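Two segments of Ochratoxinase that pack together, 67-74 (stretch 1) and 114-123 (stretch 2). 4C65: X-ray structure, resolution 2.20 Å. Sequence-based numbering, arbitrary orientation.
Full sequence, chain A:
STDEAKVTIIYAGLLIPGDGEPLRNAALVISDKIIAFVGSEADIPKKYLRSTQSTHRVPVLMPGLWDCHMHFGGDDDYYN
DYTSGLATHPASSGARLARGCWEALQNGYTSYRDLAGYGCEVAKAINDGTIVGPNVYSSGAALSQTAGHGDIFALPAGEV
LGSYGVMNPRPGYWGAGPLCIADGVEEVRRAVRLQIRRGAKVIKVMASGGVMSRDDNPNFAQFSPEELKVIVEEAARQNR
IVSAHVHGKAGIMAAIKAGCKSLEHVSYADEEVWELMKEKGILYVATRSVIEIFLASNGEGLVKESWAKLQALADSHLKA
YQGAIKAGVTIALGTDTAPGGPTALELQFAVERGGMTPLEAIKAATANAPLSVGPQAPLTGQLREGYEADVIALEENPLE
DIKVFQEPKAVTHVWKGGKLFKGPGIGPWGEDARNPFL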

# COMPACT_ATOMS: atom_id res chain seq x y z
N ASP A 67 -27.09 -32.46 -6.43
CA ASP A 67 -26.10 -32.26 -7.46
C ASP A 67 -24.80 -31.90 -6.79
O ASP A 67 -24.75 -30.95 -5.99
CB ASP A 67 -26.51 -31.21 -8.46
CG ASP A 67 -25.68 -31.30 -9.74
OD1 ASP A 67 -24.51 -30.83 -9.73
OD2 ASP A 67 -26.21 -31.85 -10.73
N CYS A 68 -23.76 -32.66 -7.12
CA CYS A 68 -22.48 -32.54 -6.44
C CYS A 68 -21.47 -31.66 -7.15
O CYS A 68 -20.31 -31.61 -6.75
CB CYS A 68 -21.91 -33.92 -6.23
SG CYS A 68 -22.98 -34.96 -5.21
N HIS A 69 -21.89 -30.98 -8.21
CA HIS A 69 -21.01 -30.06 -8.89
C HIS A 69 -21.73 -28.81 -9.40
O HIS A 69 -22.00 -28.69 -10.58
CB HIS A 69 -20.27 -30.74 -10.05
CG HIS A 69 -19.04 -30.00 -10.47
ND1 HIS A 69 -17.82 -30.61 -10.60
CD2 HIS A 69 -18.82 -28.68 -10.69
CE1 HIS A 69 -16.91 -29.72 -10.94
NE2 HIS A 69 -17.49 -28.54 -10.99
N MET A 70 -22.00 -27.88 -8.49
CA MET A 70 -22.64 -26.63 -8.83
C MET A 70 -21.64 -25.50 -8.64
O MET A 70 -20.64 -25.67 -7.99
CB MET A 70 -23.85 -26.41 -7.93
CG MET A 70 -24.92 -27.51 -7.99
SD MET A 70 -25.51 -27.83 -9.66
CE MET A 70 -26.42 -26.30 -9.92
N HIS A 71 -21.89 -24.36 -9.27
CA HIS A 71 -21.09 -23.19 -9.01
C HIS A 71 -21.98 -21.98 -8.81
O HIS A 71 -22.78 -21.63 -9.66
CB HIS A 71 -20.02 -22.96 -10.09
CG HIS A 71 -20.54 -22.92 -11.49
ND1 HIS A 71 -20.23 -23.89 -12.42
CD2 HIS A 71 -21.30 -22.01 -12.14
CE1 HIS A 71 -20.80 -23.59 -13.58
NE2 HIS A 71 -21.47 -22.46 -13.43
N PHE A 72 -21.86 -21.37 -7.63
CA PHE A 72 -22.70 -20.30 -7.23
C PHE A 72 -22.10 -18.99 -7.69
O PHE A 72 -21.57 -18.20 -6.91
CB PHE A 72 -22.88 -20.31 -5.70
CG PHE A 72 -23.99 -21.22 -5.22
CD1 PHE A 72 -23.97 -22.57 -5.50
CD2 PHE A 72 -25.03 -20.71 -4.47
CE1 PHE A 72 -24.99 -23.40 -5.05
CE2 PHE A 72 -26.04 -21.53 -4.02
CZ PHE A 72 -26.01 -22.89 -4.30
N GLY A 73 -22.20 -18.76 -8.99
CA GLY A 73 -21.56 -17.61 -9.63
C GLY A 73 -22.44 -16.39 -9.73
O GLY A 73 -22.03 -15.30 -9.33
N GLY A 74 -23.63 -16.57 -10.30
CA GLY A 74 -24.59 -15.46 -10.54
C GLY A 74 -24.11 -14.34 -11.43
O GLY A 74 -24.57 -13.22 -11.29
N ASP A 114 -21.69 -26.77 -3.93
CA ASP A 114 -21.12 -25.64 -4.63
C ASP A 114 -19.60 -25.79 -4.61
O ASP A 114 -19.01 -25.92 -3.53
CB ASP A 114 -21.52 -24.35 -3.91
CG ASP A 114 -20.81 -23.14 -4.40
OD1 ASP A 114 -20.53 -23.04 -5.62
OD2 ASP A 114 -20.57 -22.24 -3.59
N LEU A 115 -18.96 -25.72 -5.77
CA LEU A 115 -17.52 -25.92 -5.87
C LEU A 115 -16.74 -24.69 -6.35
O LEU A 115 -15.51 -24.73 -6.48
CB LEU A 115 -17.24 -27.10 -6.78
CG LEU A 115 -17.69 -28.45 -6.22
CD1 LEU A 115 -17.36 -29.54 -7.23
CD2 LEU A 115 -17.01 -28.74 -4.89
N ALA A 116 -17.42 -23.58 -6.56
CA ALA A 116 -16.75 -22.30 -6.72
C ALA A 116 -17.79 -21.20 -6.67
O ALA A 116 -18.68 -21.16 -7.52
CB ALA A 116 -16.00 -22.24 -8.04
N GLY A 117 -17.72 -20.31 -5.70
CA GLY A 117 -18.64 -19.19 -5.71
C GLY A 117 -19.11 -18.76 -4.34
O GLY A 117 -18.40 -18.90 -3.34
N TYR A 118 -20.34 -18.27 -4.28
CA TYR A 118 -20.85 -17.58 -3.11
C TYR A 118 -21.84 -18.43 -2.33
O TYR A 118 -22.74 -17.90 -1.69
CB TYR A 118 -21.51 -16.28 -3.57
CG TYR A 118 -20.60 -15.32 -4.26
CD1 TYR A 118 -19.51 -14.77 -3.59
CD2 TYR A 118 -20.78 -14.98 -5.60
CE1 TYR A 118 -18.64 -13.91 -4.23
CE2 TYR A 118 -19.94 -14.08 -6.23
CZ TYR A 118 -18.88 -13.54 -5.54
OH TYR A 118 -18.02 -12.65 -6.16
N GLY A 119 -21.70 -19.75 -2.41
CA GLY A 119 -22.61 -20.65 -1.72
C GLY A 119 -22.69 -20.41 -0.24
O GLY A 119 -23.75 -20.52 0.36
N CYS A 120 -21.55 -20.16 0.38
CA CYS A 120 -21.51 -19.93 1.82
C CYS A 120 -22.29 -18.69 2.17
O CYS A 120 -23.04 -18.66 3.15
CB CYS A 120 -20.08 -19.70 2.28
SG CYS A 120 -19.01 -21.13 2.15
N GLU A 121 -22.10 -17.66 1.35
CA GLU A 121 -22.73 -16.36 1.61
C GLU A 121 -24.25 -16.40 1.32
O GLU A 121 -25.05 -15.80 2.04
CB GLU A 121 -22.05 -15.28 0.76
CG GLU A 121 -20.63 -14.93 1.20
CD GLU A 121 -19.57 -15.99 0.88
OE1 GLU A 121 -19.67 -16.69 -0.16
OE2 GLU A 121 -18.63 -16.10 1.69
N VAL A 122 -24.64 -17.11 0.27
CA VAL A 122 -26.05 -17.27 -0.08
C VAL A 122 -26.75 -18.20 0.90
O VAL A 122 -27.92 -17.96 1.25
CB VAL A 122 -26.21 -17.74 -1.53
CG1 VAL A 122 -27.65 -18.11 -1.84
CG2 VAL A 122 -25.74 -16.66 -2.51
N ALA A 123 -26.06 -19.25 1.36
CA ALA A 123 -26.65 -20.19 2.35
C ALA A 123 -27.18 -19.45 3.57
O ALA A 123 -28.20 -19.82 4.15
CB ALA A 123 -25.66 -21.25 2.77

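How do the two backbones meet? They run parallel, with M70 beside D114 in a beta bridge, their CA atoms 4.6 Å apart. The amide N of L115 donates to M70 O at 2.8 Å, and D114 CA lies 3.4 Å from the same oxygen in a CA-H...O contact. Further along, Y118 N donates to F72 O at 2.9 Å, while G117 CA approaches that carbonyl oxygen at 3.3 Å. Y118, at the N-cap position, thus spends its amide on stretch 1 just before the helix begins.

Why does an aspartate suit the place of D114? Its chi1 is t, and its carboxylate gathers backbone amides from both stretches. OD1 of D114 accepts from F72 N at 2.9 Å and from A116 N at 3.3 Å; OD2 accepts a weak bond from G119 N at 3.0 Å. One buried acidic group therefore ties F72 of stretch 1 to A116 and, more weakly, to G119 at the start of the helix.

What does F72 bury? Its CA-to-CB bond points toward stretch 2, which covers more of it than of any other residue here, 125 Å² of the 483 Å² buried on both sides together. The aromatic ring reaches the helix, where V122 CB sits at its edge, 4.3 Å from F72 CD2, and F72 CB lies 3.5 Å from G119 N.

How do L115 and the glycines fit? L115 extends its side chain over one face of the H69 ring, with L115 CD1 3.6 Å from the centroid of that ring, a CH-pi contact. G117 needs its bareness: its backbone angles call for glycine, and a CB there would come 2.2 Å from F72 O. At G119, a CB would clash with D114 OD2 at 2.3 Å.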